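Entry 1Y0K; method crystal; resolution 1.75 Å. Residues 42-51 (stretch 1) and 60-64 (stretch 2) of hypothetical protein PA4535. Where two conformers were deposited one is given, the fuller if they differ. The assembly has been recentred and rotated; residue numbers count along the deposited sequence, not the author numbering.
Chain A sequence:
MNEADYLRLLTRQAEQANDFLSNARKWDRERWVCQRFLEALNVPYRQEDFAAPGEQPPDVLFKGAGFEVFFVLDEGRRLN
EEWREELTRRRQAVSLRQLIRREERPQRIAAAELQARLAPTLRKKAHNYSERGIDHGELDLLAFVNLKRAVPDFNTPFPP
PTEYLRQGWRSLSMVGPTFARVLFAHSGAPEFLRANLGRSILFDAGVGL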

ATOM      1  N   ASN A  42      -2.852   0.613  13.686  0.50 17.67           N
ATOM      2  CA  ASN A  42      -2.693   0.371  15.116  0.50 17.87           C
ATOM      3  C   ASN A  42      -2.763  -1.129  15.438  0.50 17.83           C
ATOM      4  O   ASN A  42      -3.465  -1.559  16.359  0.50 17.42           O
ATOM      5  CB  ASN A  42      -3.734   1.185  15.905  0.50 18.26           C
ATOM      6  CG  ASN A  42      -3.383   1.331  17.368  0.50 18.88           C
ATOM      7  OD1 ASN A  42      -2.220   1.241  17.755  0.50 20.12           O
ATOM      8  ND2 ASN A  42      -4.396   1.573  18.192  0.50 19.81           N
ATOM      9  N   VAL A  43      -2.039  -1.921  14.650  1.00 17.32           N
ATOM     10  CA  VAL A  43      -1.970  -3.360  14.839  1.00 17.76           C
ATOM     11  C   VAL A  43      -0.623  -3.645  15.501  1.00 18.46           C
ATOM     12  O   VAL A  43       0.429  -3.363  14.918  1.00 18.07           O
ATOM     13  CB  VAL A  43      -2.089  -4.118  13.482  1.00 17.46           C
ATOM     14  CG1 VAL A  43      -1.795  -5.604  13.658  1.00 17.09           C
ATOM     15  CG2 VAL A  43      -3.468  -3.899  12.860  1.00 16.78           C
ATOM     16  N   PRO A  44      -0.648  -4.178  16.736  1.00 19.26           N
ATOM     17  CA  PRO A  44       0.601  -4.468  17.460  1.00 19.58           C
ATOM     18  C   PRO A  44       1.474  -5.521  16.780  1.00 19.68           C
ATOM     19  O   PRO A  44       0.968  -6.468  16.173  1.00 19.48           O
ATOM     20  CB  PRO A  44       0.123  -4.986  18.819  1.00 19.87           C
ATOM     21  CG  PRO A  44      -1.311  -5.364  18.623  1.00 20.44           C
ATOM     22  CD  PRO A  44      -1.851  -4.525  17.516  1.00 19.70           C
ATOM     23  N   TYR A  45       2.787  -5.354  16.892  1.00 19.98           N
ATOM     24  CA  TYR A  45       3.716  -6.332  16.352  1.00 20.12           C
ATOM     25  C   TYR A  45       5.015  -6.335  17.142  1.00 20.87           C
ATOM     26  O   TYR A  45       5.369  -5.344  17.789  1.00 20.80           O
ATOM     27  CB  TYR A  45       3.996  -6.051  14.867  1.00 19.70           C
ATOM     28  CG  TYR A  45       4.666  -4.723  14.565  1.00 19.39           C
ATOM     29  CD1 TYR A  45       6.055  -4.608  14.576  1.00 17.66           C
ATOM     30  CD2 TYR A  45       3.912  -3.591  14.236  1.00 18.71           C
ATOM     31  CE1 TYR A  45       6.679  -3.408  14.285  1.00 18.03           C
ATOM     32  CE2 TYR A  45       4.531  -2.372  13.947  1.00 18.54           C
ATOM     33  CZ  TYR A  45       5.915  -2.293  13.976  1.00 18.58           C
ATOM     34  OH  TYR A  45       6.548  -1.109  13.683  1.00 19.50           O
ATOM     35  N   ARG A  46       5.710  -7.461  17.093  1.00 21.73           N
ATOM     36  CA  ARG A  46       7.079  -7.530  17.568  1.00 22.90           C
ATOM     37  C   ARG A  46       7.936  -7.789  16.340  1.00 22.35           C
ATOM     38  O   ARG A  46       7.437  -8.296  15.331  1.00 22.54           O
ATOM     39  CB  ARG A  46       7.239  -8.642  18.603  1.00 22.79           C
ATOM     40  CG  ARG A  46       6.333  -8.508  19.823  1.00 24.38           C
ATOM     41  CD  ARG A  46       6.698  -9.521  20.904  1.00 25.54           C
ATOM     42  NE  ARG A  46       8.102  -9.400  21.303  1.00 31.29           N
ATOM     43  CZ  ARG A  46       8.553  -8.586  22.253  1.00 32.90           C
ATOM     44  NH1 ARG A  46       7.712  -7.814  22.933  1.00 34.82           N
ATOM     45  NH2 ARG A  46       9.851  -8.548  22.529  1.00 34.34           N
ATOM     46  N   GLN A  47       9.216  -7.442  16.409  1.00 22.42           N
ATOM     47  CA  GLN A  47      10.094  -7.558  15.246  1.00 22.53           C
ATOM     48  C   GLN A  47      10.167  -8.986  14.708  1.00 22.26           C
ATOM     49  O   GLN A  47      10.246  -9.194  13.496  1.00 22.25           O
ATOM     50  CB  GLN A  47      11.504  -7.058  15.578  1.00 22.56           C
ATOM     51  CG  GLN A  47      12.265  -6.555  14.374  1.00 23.46           C
ATOM     52  CD  GLN A  47      11.604  -5.338  13.742  1.00 24.25           C
ATOM     53  OE1 GLN A  47      11.176  -4.405  14.436  1.00 23.52           O
ATOM     54  NE2 GLN A  47      11.507  -5.348  12.422  1.00 24.41           N
ATOM     55  N   GLU A  48      10.137  -9.956  15.621  1.00 22.64           N
ATOM     56  CA  GLU A  48      10.181 -11.385  15.291  1.00 23.01           C
ATOM     57  C   GLU A  48       8.953 -11.877  14.508  1.00 22.50           C
ATOM     58  O   GLU A  48       8.982 -12.963  13.921  1.00 22.45           O
ATOM     59  CB  GLU A  48      10.337 -12.214  16.573  1.00 23.62           C
ATOM     60  CG  GLU A  48       9.371 -11.818  17.686  1.00 26.63           C
ATOM     61  CD  GLU A  48       9.958 -10.804  18.691  1.00 31.10           C
ATOM     62  OE1 GLU A  48      10.744  -9.893  18.304  1.00 30.86           O
ATOM     63  OE2 GLU A  48       9.613 -10.923  19.889  1.00 35.19           O
ATOM     64  N   ASP A  49       7.878 -11.086  14.499  1.00 21.93           N
ATOM     65  CA  ASP A  49       6.661 -11.461  13.779  1.00 21.43           C
ATOM     66  C   ASP A  49       6.787 -11.462  12.250  1.00 21.20           C
ATOM     67  O   ASP A  49       5.957 -12.060  11.573  1.00 21.20           O
ATOM     68  CB  ASP A  49       5.478 -10.579  14.173  1.00 21.05           C
ATOM     69  CG  ASP A  49       5.081 -10.731  15.631  1.00 22.31           C
ATOM     70  OD1 ASP A  49       5.309 -11.813  16.216  1.00 21.77           O
ATOM     71  OD2 ASP A  49       4.512  -9.760  16.178  1.00 21.48           O
ATOM     72  N   PHE A  50       7.788 -10.771  11.708  1.00 20.80           N
ATOM     73  CA  PHE A  50       7.979 -10.724  10.255  1.00 20.83           C
ATOM     74  C   PHE A  50       8.937 -11.814   9.797  1.00 21.76           C
ATOM     75  O   PHE A  50       9.978 -12.036  10.421  1.00 22.06           O
ATOM     76  CB  PHE A  50       8.502  -9.353   9.827  1.00 20.83           C
ATOM     77  CG  PHE A  50       7.656  -8.219  10.302  1.00 19.36           C
ATOM     78  CD1 PHE A  50       7.990  -7.522  11.458  1.00 19.51           C
ATOM     79  CD2 PHE A  50       6.496  -7.874   9.617  1.00 19.54           C
ATOM     80  CE1 PHE A  50       7.196  -6.488  11.911  1.00 19.48           C
ATOM     81  CE2 PHE A  50       5.698  -6.844  10.061  1.00 19.39           C
ATOM     82  CZ  PHE A  50       6.045  -6.148  11.212  1.00 18.59           C
ATOM     83  N   ALA A  51       8.579 -12.488   8.712  1.00 22.02           N
ATOM     84  CA  ALA A  51       9.432 -13.513   8.133  1.00 23.06           C
ATOM     85  C   ALA A  51       9.330 -13.502   6.616  1.00 23.55           C
ATOM     86  O   ALA A  51       8.335 -13.038   6.052  1.00 23.32           O
ATOM     87  CB  ALA A  51       9.066 -14.883   8.687  1.00 22.60           C
ATOM     88  N   VAL A  60       6.516 -10.805   2.524  1.00 14.65           N
ATOM     89  CA  VAL A  60       6.607 -10.709   3.972  1.00 14.79           C
ATOM     90  C   VAL A  60       5.434 -11.425   4.617  1.00 14.71           C
ATOM     91  O   VAL A  60       4.270 -11.112   4.337  1.00 15.12           O
ATOM     92  CB  VAL A  60       6.634  -9.223   4.437  1.00 14.09           C
ATOM     93  CG1 VAL A  60       6.627  -9.127   5.964  1.00 14.97           C
ATOM     94  CG2 VAL A  60       7.844  -8.485   3.848  1.00 14.55           C
ATOM     95  N   LEU A  61       5.744 -12.390   5.486  1.00 15.20           N
ATOM     96  CA  LEU A  61       4.726 -13.065   6.283  1.00 15.42           C
ATOM     97  C   LEU A  61       4.538 -12.354   7.615  1.00 15.63           C
ATOM     98  O   LEU A  61       5.508 -11.990   8.275  1.00 15.95           O
ATOM     99  CB  LEU A  61       5.097 -14.538   6.533  1.00 15.78           C
ATOM    100  CG  LEU A  61       5.486 -15.397   5.314  1.00 16.01           C
ATOM    101  CD1 LEU A  61       5.987 -16.777   5.751  1.00 17.44           C
ATOM    102  CD2 LEU A  61       4.320 -15.551   4.355  1.00 18.24           C
ATOM    103  N   PHE A  62       3.285 -12.153   8.000  1.00 15.39           N
ATOM    104  CA  PHE A  62       2.971 -11.597   9.320  1.00 15.80           C
ATOM    105  C   PHE A  62       1.639 -12.137   9.792  1.00 16.14           C
ATOM    106  O   PHE A  62       0.604 -11.826   9.209  1.00 15.70           O
ATOM    107  CB  PHE A  62       2.916 -10.061   9.269  1.00 15.91           C
ATOM    108  CG  PHE A  62       2.398  -9.432  10.537  1.00 16.22           C
ATOM    109  CD1 PHE A  62       3.232  -9.288  11.640  1.00 16.26           C
ATOM    110  CD2 PHE A  62       1.084  -8.992  10.632  1.00 16.28           C
ATOM    111  CE1 PHE A  62       2.753  -8.723  12.834  1.00 16.57           C
ATOM    112  CE2 PHE A  62       0.599  -8.414  11.816  1.00 17.11           C
ATOM    113  CZ  PHE A  62       1.433  -8.282  12.916  1.00 17.51           C
ATOM    114  N   LYS A  63       1.666 -12.944  10.854  1.00 17.09           N
ATOM    115  CA  LYS A  63       0.442 -13.457  11.503  1.00 18.48           C
ATOM    116  C   LYS A  63      -0.687 -13.866  10.539  1.00 18.22           C
ATOM    117  O   LYS A  63      -1.834 -13.385  10.633  1.00 19.80           O
ATOM    118  CB  LYS A  63      -0.080 -12.446  12.526  1.00 18.82           C
ATOM    119  CG  LYS A  63       0.925 -12.107  13.607  1.00 20.30           C
ATOM    120  CD  LYS A  63       0.328 -11.144  14.632  1.00 24.60           C
ATOM    121  CE  LYS A  63       1.348 -10.865  15.731  1.00 25.96           C
ATOM    122  NZ  LYS A  63       0.745 -10.249  16.948  1.00 28.15           N
ATOM    123  N   GLY A  64      -0.355 -14.746   9.611  1.00 18.21           N
ATOM    124  CA  GLY A  64      -1.345 -15.264   8.684  1.00 17.38           C
ATOM    125  C   GLY A  64      -1.447 -14.473   7.388  1.00 16.79           C
ATOM    126  O   GLY A  64      -1.946 -15.001   6.389  1.00 17.03           O
TER
HETATM  127  O   HOH W   1      -0.869  -8.205  16.280  1.00 30.27           O
HETATM  128  O   HOH W   2       3.911 -13.668  12.284  1.00 26.18           O
HETATM  129  O   HOH W   3       3.069  -9.903  18.388  1.00 31.20           O

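The backbone pairing rests on one well-formed antiparallel bridge. A51 and L61 face each other with CA atoms 5.1 Å apart and exchange two hydrogen bonds: L61 N donates to A51 O at 2.7 Å, with an N-H...O angle of 170°, and A51 N donates to L61 O at 3.1 Å and 154°. The first is short and nearly linear, the second a little longer and more bent. Two CA-H...O contacts flank them: F50 CA lies 3.4 Å from L61 O (154° at the hydrogen) and V60 CA lies 3.6 Å from A51 O (139°), so each carbonyl receives a CA-H as well as an N-H. The regular pairing does not extend to D49, where D49 O and L61 O, both acceptors, approach to 3.3 Å without bonding.

Water and charge take over at that end. Water 2 donates to D49 O at 2.7 Å and accepts from K63 N at 2.8 Å, linking the two backbones where no direct bond forms. K63 also reaches stretch 1 through its side chain, which is t at chi2, chi3 and chi4. Its salt bridge to D49 is long, with K63 NZ 3.9 Å from D49 OD2, but water 3 closes the gap by donating to D49 OD2 at 2.6 Å and accepting from K63 NZ at 2.8 Å. Water 1 similarly joins K63 NZ (2.7 Å) to P44 O (2.5 Å).

D49 is anchored within its own stretch. R46 N donates to D49 OD2 at 2.7 Å and 176°, while D49 N donates to R46 O at 2.9 Å. These reciprocal bonds tie the aspartate to the loop before it, and the same OD2 serves the lysine.

The apolar contact centres on F62, which has the largest area covered by the opposing stretch, 97 Å². Its ring edge meets D49 CB, 3.6 Å from F62 CE1, and V43 CG1, 4.1 Å from F62 CE2; Y45 CB approaches F62 CE1 obliquely at 3.6 Å. The F50 and F62 side chains lie on the same face of the sheet. Their ring planes are inclined by only 24°, but the centroids are 5.3 Å apart and the rings are slid so that they barely overlap. The closest approach, F50 CE2 to F62 CD1 at 3.8 Å, is therefore a van der Waals contact between offset rings. V60 CG1 packs against the edge of the F50 ring, 3.9 Å from F50 CD2. Together the stretches bury 430 Å², both sides summed.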